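Local atomic coordinates of protection of telomeres protein 1 (Schizosaccharomyces pombe, PDB entry 4HIO), a protein that binds single-stranded telomeric DNA, protects the 3' telomeric overhang and regulates telomerase and telomere length. Residues A[32-37]-A[66-71]; A[70-75]-A[105-110]. The protein carries 1 engineered substitution. All coordinates share one frame; numbering follows the deposited sequence.

Interaction 1 (A[32-37]-A[66-71]). With nucleotides of chain B.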
loop_
_atom_site.group_PDB
_atom_site.type_symbol
_atom_site.label_atom_id
_atom_site.label_comp_id
_atom_site.label_asym_id
_atom_site.label_seq_id
_atom_site.Cartn_x
_atom_site.Cartn_y
_atom_site.Cartn_z
ATOM N N ASN A 32 -5.868 -14.257 3.734
ATOM C CA ASN A 32 -5.242 -13.308 2.824
ATOM C C ASN A 32 -3.868 -12.827 3.293
ATOM O O ASN A 32 -3.357 -13.273 4.318
ATOM C CB ASN A 32 -6.169 -12.118 2.575
ATOM C CG ASN A 32 -6.729 -11.536 3.857
ATOM O OD1 ASN A 32 -5.999 -11.295 4.812
ATOM N ND2 ASN A 32 -8.038 -11.308 3.881
ATOM N N PHE A 33 -3.283 -11.916 2.523
ATOM C CA PHE A 33 -2.044 -11.246 2.892
ATOM C C PHE A 33 -2.269 -9.739 2.906
ATOM O O PHE A 33 -2.709 -9.167 1.919
ATOM C CB PHE A 33 -0.948 -11.591 1.889
ATOM C CG PHE A 33 0.405 -11.036 2.240
ATOM C CD1 PHE A 33 0.955 -11.251 3.490
ATOM C CD2 PHE A 33 1.127 -10.309 1.312
ATOM C CE1 PHE A 33 2.196 -10.748 3.806
ATOM C CE2 PHE A 33 2.366 -9.806 1.623
ATOM C CZ PHE A 33 2.903 -10.028 2.871
ATOM N N THR A 34 -1.970 -9.100 4.029
ATOM C CA THR A 34 -2.283 -7.686 4.188
ATOM C C THR A 34 -1.013 -6.855 4.276
ATOM O O THR A 34 -0.098 -7.181 5.025
ATOM C CB THR A 34 -3.177 -7.438 5.417
ATOM O OG1 THR A 34 -4.392 -8.183 5.273
ATOM C CG2 THR A 34 -3.518 -5.967 5.543
ATOM N N LEU A 35 -0.983 -5.762 3.521
ATOM C CA LEU A 35 0.108 -4.809 3.577
ATOM C C LEU A 35 -0.407 -3.476 4.070
ATOM O O LEU A 35 -1.546 -3.112 3.813
ATOM C CB LEU A 35 0.704 -4.581 2.189
ATOM C CG LEU A 35 1.203 -5.756 1.357
ATOM C CD1 LEU A 35 1.586 -5.256 -0.023
ATOM C CD2 LEU A 35 2.385 -6.406 2.027
ATOM N N TYR A 36 0.454 -2.715 4.731
ATOM C CA TYR A 36 0.166 -1.321 5.040
ATOM C C TYR A 36 1.321 -0.497 4.482
ATOM O O TYR A 36 2.457 -0.680 4.889
ATOM C CB TYR A 36 -0.002 -1.121 6.544
ATOM C CG TYR A 36 -1.078 -2.003 7.145
ATOM C CD1 TYR A 36 -0.834 -3.337 7.419
ATOM C CD2 TYR A 36 -2.338 -1.499 7.431
ATOM C CE1 TYR A 36 -1.810 -4.145 7.965
ATOM C CE2 TYR A 36 -3.318 -2.298 7.975
ATOM C CZ TYR A 36 -3.051 -3.621 8.239
ATOM O OH TYR A 36 -4.028 -4.419 8.779
ATOM N N VAL A 37 1.023 0.386 3.532
ATOM C CA VAL A 37 2.048 1.053 2.737
ATOM C C VAL A 37 1.862 2.563 2.733
ATOM O O VAL A 37 0.768 3.065 2.958
ATOM C CB VAL A 37 2.070 0.560 1.271
ATOM C CG1 VAL A 37 2.009 -0.955 1.208
ATOM C CG2 VAL A 37 0.933 1.186 0.481
ATOM N N SER A 66 -1.052 6.329 5.571
ATOM C CA SER A 66 -0.848 4.938 5.184
ATOM C C SER A 66 -2.164 4.249 4.816
ATOM O O SER A 66 -3.229 4.639 5.284
ATOM C CB SER A 66 -0.135 4.168 6.299
ATOM O OG SER A 66 1.189 4.629 6.473
ATOM N N ILE A 67 -2.077 3.228 3.971
ATOM C CA ILE A 67 -3.266 2.542 3.487
ATOM C C ILE A 67 -3.108 1.022 3.528
ATOM O O ILE A 67 -2.034 0.485 3.263
ATOM C CB ILE A 67 -3.671 3.008 2.061
ATOM C CG1 ILE A 67 -4.968 2.323 1.621
ATOM C CG2 ILE A 67 -2.547 2.761 1.068
ATOM C CD1 ILE A 67 -5.567 2.880 0.353
ATOM N N ARG A 68 -4.193 0.342 3.879
ATOM C CA ARG A 68 -4.239 -1.110 3.877
ATOM C C ARG A 68 -4.427 -1.634 2.461
ATOM O O ARG A 68 -5.326 -1.202 1.743
ATOM C CB ARG A 68 -5.379 -1.600 4.775
ATOM C CG ARG A 68 -5.349 -3.082 5.092
ATOM C CD ARG A 68 -6.393 -3.430 6.135
ATOM N NE ARG A 68 -7.613 -2.664 5.925
ATOM C CZ ARG A 68 -8.330 -2.105 6.891
ATOM N NH1 ARG A 68 -7.964 -2.226 8.159
ATOM N NH2 ARG A 68 -9.426 -1.431 6.586
ATOM N N CYS A 69 -3.573 -2.569 2.066
ATOM C CA CYS A 69 -3.790 -3.347 0.858
ATOM C C CYS A 69 -4.051 -4.815 1.186
ATOM O O CYS A 69 -3.255 -5.458 1.860
ATOM C CB CYS A 69 -2.585 -3.226 -0.072
ATOM S SG CYS A 69 -1.998 -1.538 -0.308
ATOM N N ILE A 70 -5.182 -5.331 0.724
ATOM C CA ILE A 70 -5.533 -6.721 0.963
ATOM C C ILE A 70 -5.325 -7.543 -0.302
ATOM O O ILE A 70 -5.896 -7.244 -1.342
ATOM C CB ILE A 70 -6.983 -6.867 1.442
ATOM C CG1 ILE A 70 -7.234 -5.959 2.648
ATOM C CG2 ILE A 70 -7.286 -8.315 1.787
ATOM C CD1 ILE A 70 -8.591 -6.135 3.275
ATOM N N LEU A 71 -4.496 -8.577 -0.194
ATOM C CA LEU A 71 -4.142 -9.418 -1.330
ATOM C C LEU A 71 -4.783 -10.794 -1.209
ATOM O O LEU A 71 -4.568 -11.495 -0.227
ATOM C CB LEU A 71 -2.623 -9.563 -1.427
ATOM C CG LEU A 71 -1.829 -8.393 -2.006
ATOM C CD1 LEU A 71 -2.178 -7.103 -1.287
ATOM C CD2 LEU A 71 -0.337 -8.664 -1.923
ATOM P P DA B 5 -8.264 -0.695 14.517
ATOM O OP1 DA B 5 -8.033 -0.517 15.966
ATOM O OP2 DA B 5 -9.083 0.290 13.792
ATOM O "O5'" DA B 5 -6.850 -0.840 13.796
ATOM C "C5'" DA B 5 -6.082 -2.025 13.938
ATOM C "C4'" DA B 5 -4.624 -1.712 13.666
ATOM O "O4'" DA B 5 -4.465 -1.412 12.264
ATOM C "C3'" DA B 5 -4.112 -0.460 14.360
ATOM O "O3'" DA B 5 -2.704 -0.463 14.431
ATOM C "C2'" DA B 5 -4.608 0.645 13.437
ATOM C "C1'" DA B 5 -4.566 -0.014 12.063
ATOM N N9 DA B 5 -5.778 0.234 11.290
ATOM C C8 DA B 5 -7.066 0.166 11.740
ATOM N N7 DA B 5 -7.966 0.434 10.830
ATOM C C5 DA B 5 -7.207 0.689 9.696
ATOM C C6 DA B 5 -7.558 1.039 8.381
ATOM N N6 DA B 5 -8.815 1.190 7.964
ATOM N N1 DA B 5 -6.558 1.226 7.502
ATOM C C2 DA B 5 -5.299 1.074 7.917
ATOM N N3 DA B 5 -4.844 0.758 9.121
ATOM C C4 DA B 5 -5.860 0.574 9.967
ATOM P P DG B 2 -14.437 -13.159 4.776
ATOM O OP1 DG B 2 -14.157 -14.542 5.205
ATOM O OP2 DG B 2 -15.383 -12.325 5.546
ATOM O "O5'" DG B 2 -13.037 -12.391 4.681
ATOM C "C5'" DG B 2 -11.888 -12.909 5.349
ATOM C "C4'" DG B 2 -11.409 -11.959 6.431
ATOM O "O4'" DG B 2 -10.874 -10.763 5.808
ATOM C "C3'" DG B 2 -12.540 -11.496 7.338
ATOM O "O3'" DG B 2 -12.116 -11.221 8.663
ATOM C "C2'" DG B 2 -13.007 -10.223 6.655
ATOM C "C1'" DG B 2 -11.722 -9.662 6.067
ATOM N N9 DG B 2 -12.022 -8.942 4.837
ATOM C C8 DG B 2 -12.617 -9.460 3.720
ATOM N N7 DG B 2 -12.786 -8.591 2.770
ATOM C C5 DG B 2 -12.276 -7.413 3.293
ATOM C C6 DG B 2 -12.186 -6.126 2.717
ATOM O O6 DG B 2 -12.547 -5.759 1.593
ATOM N N1 DG B 2 -11.602 -5.216 3.591
ATOM C C2 DG B 2 -11.161 -5.510 4.858
ATOM N N2 DG B 2 -10.624 -4.494 5.547
ATOM N N3 DG B 2 -11.240 -6.712 5.408
ATOM C C4 DG B 2 -11.806 -7.611 4.571
ATOM P P DA B 4 -13.545 -5.304 12.847
ATOM O OP1 DA B 4 -13.497 -6.475 13.742
ATOM O OP2 DA B 4 -14.845 -4.736 12.446
ATOM O "O5'" DA B 4 -12.680 -4.082 13.408
ATOM C "C5'" DA B 4 -11.693 -4.289 14.397
ATOM C "C4'" DA B 4 -10.293 -3.925 13.922
ATOM O "O4'" DA B 4 -9.946 -4.674 12.736
ATOM C "C3'" DA B 4 -10.013 -2.461 13.594
ATOM O "O3'" DA B 4 -8.853 -2.160 14.325
ATOM C "C2'" DA B 4 -9.739 -2.471 12.091
ATOM C "C1'" DA B 4 -9.138 -3.860 11.927
ATOM N N9 DA B 4 -9.201 -4.447 10.593
ATOM C C8 DA B 4 -10.112 -4.191 9.612
ATOM N N7 DA B 4 -9.922 -4.884 8.519
ATOM C C5 DA B 4 -8.814 -5.657 8.806
ATOM C C6 DA B 4 -8.108 -6.608 8.054
ATOM N N6 DA B 4 -8.445 -6.948 6.807
ATOM N N1 DA B 4 -7.047 -7.196 8.638
ATOM C C2 DA B 4 -6.724 -6.847 9.886
ATOM N N3 DA B 4 -7.311 -5.967 10.692
ATOM C C4 DA B 4 -8.360 -5.404 10.085
HETATM O O HOH W 1 -6.133 -2.977 10.258
#

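Interaction 2 (A[70-75]-A[105-110]). With nucleotides of chain B.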
loop_
_atom_site.group_PDB
_atom_site.type_symbol
_atom_site.label_atom_id
_atom_site.label_comp_id
_atom_site.label_asym_id
_atom_site.label_seq_id
_atom_site.Cartn_x
_atom_site.Cartn_y
_atom_site.Cartn_z
ATOM N N ILE A 70 -5.182 -5.331 0.724
ATOM C CA ILE A 70 -5.533 -6.721 0.963
ATOM C C ILE A 70 -5.325 -7.543 -0.302
ATOM O O ILE A 70 -5.896 -7.244 -1.342
ATOM C CB ILE A 70 -6.983 -6.867 1.442
ATOM C CG1 ILE A 70 -7.234 -5.959 2.648
ATOM C CG2 ILE A 70 -7.286 -8.315 1.787
ATOM C CD1 ILE A 70 -8.591 -6.135 3.275
ATOM N N LEU A 71 -4.496 -8.577 -0.194
ATOM C CA LEU A 71 -4.142 -9.418 -1.330
ATOM C C LEU A 71 -4.783 -10.794 -1.209
ATOM O O LEU A 71 -4.568 -11.495 -0.227
ATOM C CB LEU A 71 -2.623 -9.563 -1.427
ATOM C CG LEU A 71 -1.829 -8.393 -2.006
ATOM C CD1 LEU A 71 -2.178 -7.103 -1.287
ATOM C CD2 LEU A 71 -0.337 -8.664 -1.923
ATOM N N TRP A 72 -5.564 -11.166 -2.218
ATOM C CA TRP A 72 -6.254 -12.441 -2.241
ATOM C C TRP A 72 -5.646 -13.394 -3.257
ATOM O O TRP A 72 -5.038 -12.974 -4.237
ATOM C CB TRP A 72 -7.728 -12.243 -2.600
ATOM C CG TRP A 72 -8.513 -11.446 -1.627
ATOM C CD1 TRP A 72 -8.859 -10.134 -1.737
ATOM C CD2 TRP A 72 -9.079 -11.908 -0.396
ATOM N NE1 TRP A 72 -9.596 -9.746 -0.651
ATOM C CE2 TRP A 72 -9.749 -10.818 0.189
ATOM C CE3 TRP A 72 -9.085 -13.139 0.268
ATOM C CZ2 TRP A 72 -10.413 -10.918 1.405
ATOM C CZ3 TRP A 72 -9.745 -13.235 1.474
ATOM C CH2 TRP A 72 -10.399 -12.131 2.032
ATOM N N ASP A 73 -5.844 -14.684 -3.021
ATOM C CA ASP A 73 -5.555 -15.696 -4.018
ATOM C C ASP A 73 -4.135 -15.628 -4.566
ATOM O O ASP A 73 -3.176 -15.701 -3.814
ATOM C CB ASP A 73 -6.581 -15.595 -5.144
ATOM C CG ASP A 73 -7.998 -15.758 -4.641
ATOM O OD1 ASP A 73 -8.186 -16.527 -3.682
ATOM O OD2 ASP A 73 -8.918 -15.114 -5.185
ATOM N N GLU A 74 -4.007 -15.495 -5.879
ATOM C CA GLU A 74 -2.692 -15.563 -6.512
ATOM C C GLU A 74 -1.740 -14.498 -5.967
ATOM O O GLU A 74 -0.528 -14.687 -5.956
ATOM C CB GLU A 74 -2.809 -15.440 -8.035
ATOM C CG GLU A 74 -3.336 -14.109 -8.523
ATOM C CD GLU A 74 -4.828 -14.134 -8.791
ATOM O OE1 GLU A 74 -5.543 -14.895 -8.111
ATOM O OE2 GLU A 74 -5.283 -13.387 -9.679
ATOM N N HIS A 75 -2.302 -13.380 -5.521
ATOM C CA HIS A 75 -1.501 -12.281 -4.998
ATOM C C HIS A 75 -1.003 -12.589 -3.589
ATOM O O HIS A 75 0.140 -12.299 -3.242
ATOM C CB HIS A 75 -2.312 -10.982 -4.993
ATOM C CG HIS A 75 -3.121 -10.763 -6.234
ATOM N ND1 HIS A 75 -2.563 -10.339 -7.420
ATOM C CD2 HIS A 75 -4.446 -10.896 -6.469
ATOM C CE1 HIS A 75 -3.508 -10.229 -8.334
ATOM N NE2 HIS A 75 -4.660 -10.559 -7.783
ATOM N N GLU A 105 -9.205 1.821 1.321
ATOM C CA GLU A 105 -8.275 0.701 1.296
ATOM C C GLU A 105 -8.074 0.145 -0.112
ATOM O O GLU A 105 -8.860 0.407 -1.017
ATOM C CB GLU A 105 -8.748 -0.405 2.235
ATOM C CG GLU A 105 -10.036 -1.075 1.798
ATOM C CD GLU A 105 -10.499 -2.132 2.779
ATOM O OE1 GLU A 105 -9.815 -2.323 3.802
ATOM O OE2 GLU A 105 -11.542 -2.766 2.526
ATOM N N CYS A 106 -7.005 -0.624 -0.271
ATOM C CA CYS A 106 -6.649 -1.207 -1.559
ATOM C C CYS A 106 -6.950 -2.699 -1.563
ATOM O O CYS A 106 -6.742 -3.382 -0.567
ATOM C CB CYS A 106 -5.165 -0.976 -1.867
ATOM S SG CYS A 106 -4.769 0.689 -2.438
ATOM N N ILE A 107 -7.429 -3.197 -2.699
ATOM C CA ILE A 107 -7.691 -4.619 -2.865
ATOM C C ILE A 107 -7.083 -5.186 -4.141
ATOM O O ILE A 107 -7.270 -4.646 -5.222
ATOM C CB ILE A 107 -9.198 -4.937 -2.892
ATOM C CG1 ILE A 107 -9.907 -4.278 -1.713
ATOM C CG2 ILE A 107 -9.416 -6.439 -2.857
ATOM C CD1 ILE A 107 -9.588 -4.928 -0.402
ATOM N N LEU A 108 -6.370 -6.296 -4.001
ATOM C CA LEU A 108 -5.955 -7.084 -5.146
ATOM C C LEU A 108 -6.735 -8.383 -5.074
ATOM O O LEU A 108 -6.369 -9.293 -4.344
ATOM C CB LEU A 108 -4.450 -7.348 -5.130
ATOM C CG LEU A 108 -3.563 -6.152 -5.477
ATOM C CD1 LEU A 108 -3.206 -5.387 -4.220
ATOM C CD2 LEU A 108 -2.314 -6.591 -6.198
ATOM N N HIS A 109 -7.835 -8.438 -5.816
ATOM C CA HIS A 109 -8.699 -9.587 -5.835
ATOM C C HIS A 109 -8.273 -10.625 -6.898
ATOM O O HIS A 109 -7.647 -10.302 -7.856
ATOM C CB HIS A 109 -10.135 -9.145 -6.095
ATOM C CG HIS A 109 -10.309 -8.417 -7.392
ATOM N ND1 HIS A 109 -10.565 -9.051 -8.587
ATOM C CD2 HIS A 109 -10.282 -7.093 -7.675
ATOM C CE1 HIS A 109 -10.679 -8.151 -9.547
ATOM N NE2 HIS A 109 -10.504 -6.955 -9.022
ATOM N N GLY A 110 -8.609 -11.875 -6.647
ATOM C CA GLY A 110 -8.418 -12.917 -7.637
ATOM C C GLY A 110 -8.787 -12.489 -9.046
ATOM O O GLY A 110 -9.850 -11.916 -9.273
ATOM O "O5'" DG B 1 -17.915 -10.377 1.801
ATOM C "C5'" DG B 1 -16.721 -10.671 1.068
ATOM C "C4'" DG B 1 -16.122 -12.018 1.448
ATOM O "O4'" DG B 1 -15.494 -12.605 0.278
ATOM C "C3'" DG B 1 -15.028 -11.954 2.509
ATOM O "O3'" DG B 1 -14.939 -13.167 3.253
ATOM C "C2'" DG B 1 -13.790 -11.754 1.648
ATOM C "C1'" DG B 1 -14.094 -12.662 0.463
ATOM N N9 DG B 1 -13.415 -12.241 -0.760
ATOM C C8 DG B 1 -13.567 -11.048 -1.420
ATOM N N7 DG B 1 -12.826 -10.942 -2.484
ATOM C C5 DG B 1 -12.131 -12.139 -2.534
ATOM C C6 DG B 1 -11.173 -12.603 -3.468
ATOM O O6 DG B 1 -10.737 -12.031 -4.471
ATOM N N1 DG B 1 -10.716 -13.874 -3.146
ATOM C C2 DG B 1 -11.131 -14.606 -2.062
ATOM N N2 DG B 1 -10.576 -15.814 -1.911
ATOM N N3 DG B 1 -12.023 -14.185 -1.184
ATOM C C4 DG B 1 -12.481 -12.948 -1.480
ATOM P P DG B 2 -14.437 -13.159 4.776
ATOM O OP1 DG B 2 -14.157 -14.542 5.205
ATOM O OP2 DG B 2 -15.383 -12.325 5.546
ATOM O "O5'" DG B 2 -13.037 -12.391 4.681
ATOM C "C5'" DG B 2 -11.888 -12.909 5.349
ATOM C "C4'" DG B 2 -11.409 -11.959 6.431
ATOM O "O4'" DG B 2 -10.874 -10.763 5.808
ATOM C "C3'" DG B 2 -12.540 -11.496 7.338
ATOM O "O3'" DG B 2 -12.116 -11.221 8.663
ATOM C "C2'" DG B 2 -13.007 -10.223 6.655
ATOM C "C1'" DG B 2 -11.722 -9.662 6.067
ATOM N N9 DG B 2 -12.022 -8.942 4.837
ATOM C C8 DG B 2 -12.617 -9.460 3.720
ATOM N N7 DG B 2 -12.786 -8.591 2.770
ATOM C C5 DG B 2 -12.276 -7.413 3.293
ATOM C C6 DG B 2 -12.186 -6.126 2.717
ATOM O O6 DG B 2 -12.547 -5.759 1.593
ATOM N N1 DG B 2 -11.602 -5.216 3.591
ATOM C C2 DG B 2 -11.161 -5.510 4.858
ATOM N N2 DG B 2 -10.624 -4.494 5.547
ATOM N N3 DG B 2 -11.240 -6.712 5.408
ATOM C C4 DG B 2 -11.806 -7.611 4.571
#

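Interaction 1 (A[32-37]-A[66-71])
Arg68 lies alongside Tyr36 and pushes its guanidinium between bases of the bound strand: DA5 of chain B lies over one face and DG2 and DA4 of chain B over the opposite face, all displaced toward the rim. The Tyr36 ring meets DA5 of chain B with its edge, Tyr36 CE2 coming to 3.6 Å from N3 of that base. Ring and guanidinium planes are 73° apart, so the two residues do not stack on each other. This is the DNA-contacting face of an OB fold, built here on antiparallel strands 33-38 and 67-71. A water in the guanidinium plane accepts from Arg68 NH1 at 2.9 Å, also bonds Tyr36 OH, and donates to the sugar O4' of DA5 of chain B.

CG of Arg68 is wedged against Tyr36 CE2 at 3.6 Å and against the methyl CG2 of Thr34 at 3.4 Å. The chain is extended as far as CD and bends at chi3 (38°), turning the flat group among the bases. Salt bridges from NH2 to Glu105 and Asp99 hold its far end.

On the other side of the sheet the pairs are apolar: Val37 with Ile67, Leu35 with Cys69, and Phe33 with Leu71, whose CD2 reaches the edge of the phenyl ring 3.9 Å from Phe33 CD2. Each of these pairs is joined by two backbone hydrogen bonds; the Cys69 N to Leu35 O bond measures 2.7 Å. Strand 17-28 flanks strand 33-38, with Tyr28 against Phe33 and Ala21 against Val37.

At the end of the pairing nearest the 5' part of the DNA, Asn32 lies across CG2 of Ile70, and its ND2 makes a weak hydrogen bond, 3.5 Å long, to the sugar O4' of DG2 of chain B.

Interaction 2 (A[70-75]-A[105-110])
Leu71 and Leu108 lie side by side with CD1 against CD1 at 3.6 Å. On the reverse of the sheet Ile70 and Ile107 do the same, Ile70 CB to Ile107 CD1 being 3.7 Å. The parallel pairing of strands 67-71 and 104-108, with Leu108 N bonded to Ile70 O, closes an OB barrel. Trp72 follows, its ring edge against Ile107 CG2; Ile70 CG2 touches one indole face near its rim, and the base of DG1 of chain B stacks over the centre of the other.

Further out, Leu108 CB sits over a face of His75, with Glu74 CG on the opposite face. His75 NE2 donates in its ring plane to His109 O (3.0 Å), but reaches that carbonyl from above its plane.

Two carboxylates read the Watson–Crick edges of the guanines. Asp73 OD2 accepts from N1 of DG1 of chain B at 3.0 Å and OD1 from its N2, while Gly110 N donates to O6. Glu105 places CG between backbone N and carbonyl carbon (chi1 67°) and runs extended beyond it, carrying OE2 to 2.7 Å from N1 of DG2 of chain B; OE1 accepts from its N2.

Strand 104-108 pairs antiparallel with strand 88-98, whose Met91 and Val94 pack on Leu108, and helix 74-79 starts just past Asp73.

Strand 67-71 is common to both contacts, antiparallel to 33-38 in interaction 1 and parallel to 104-108 in interaction 2, so together they span three neighbouring strands of the barrel. Interaction 1 is wholly buried and near the centre of the chain; interaction 2 lies further out and is also largely buried, but ends in partly exposed residues of the turn, the helix start and the loop. Their chemistry toward DNA differs: a positive group slid between bases and a bridging water in the first, acidic side chains matched to guanine edges and an indole under a base in the second. The two meet where Arg68 NH2 pairs with Glu105 OE1, and where Cys69 SG packs on Cys106 CB inside the barrel.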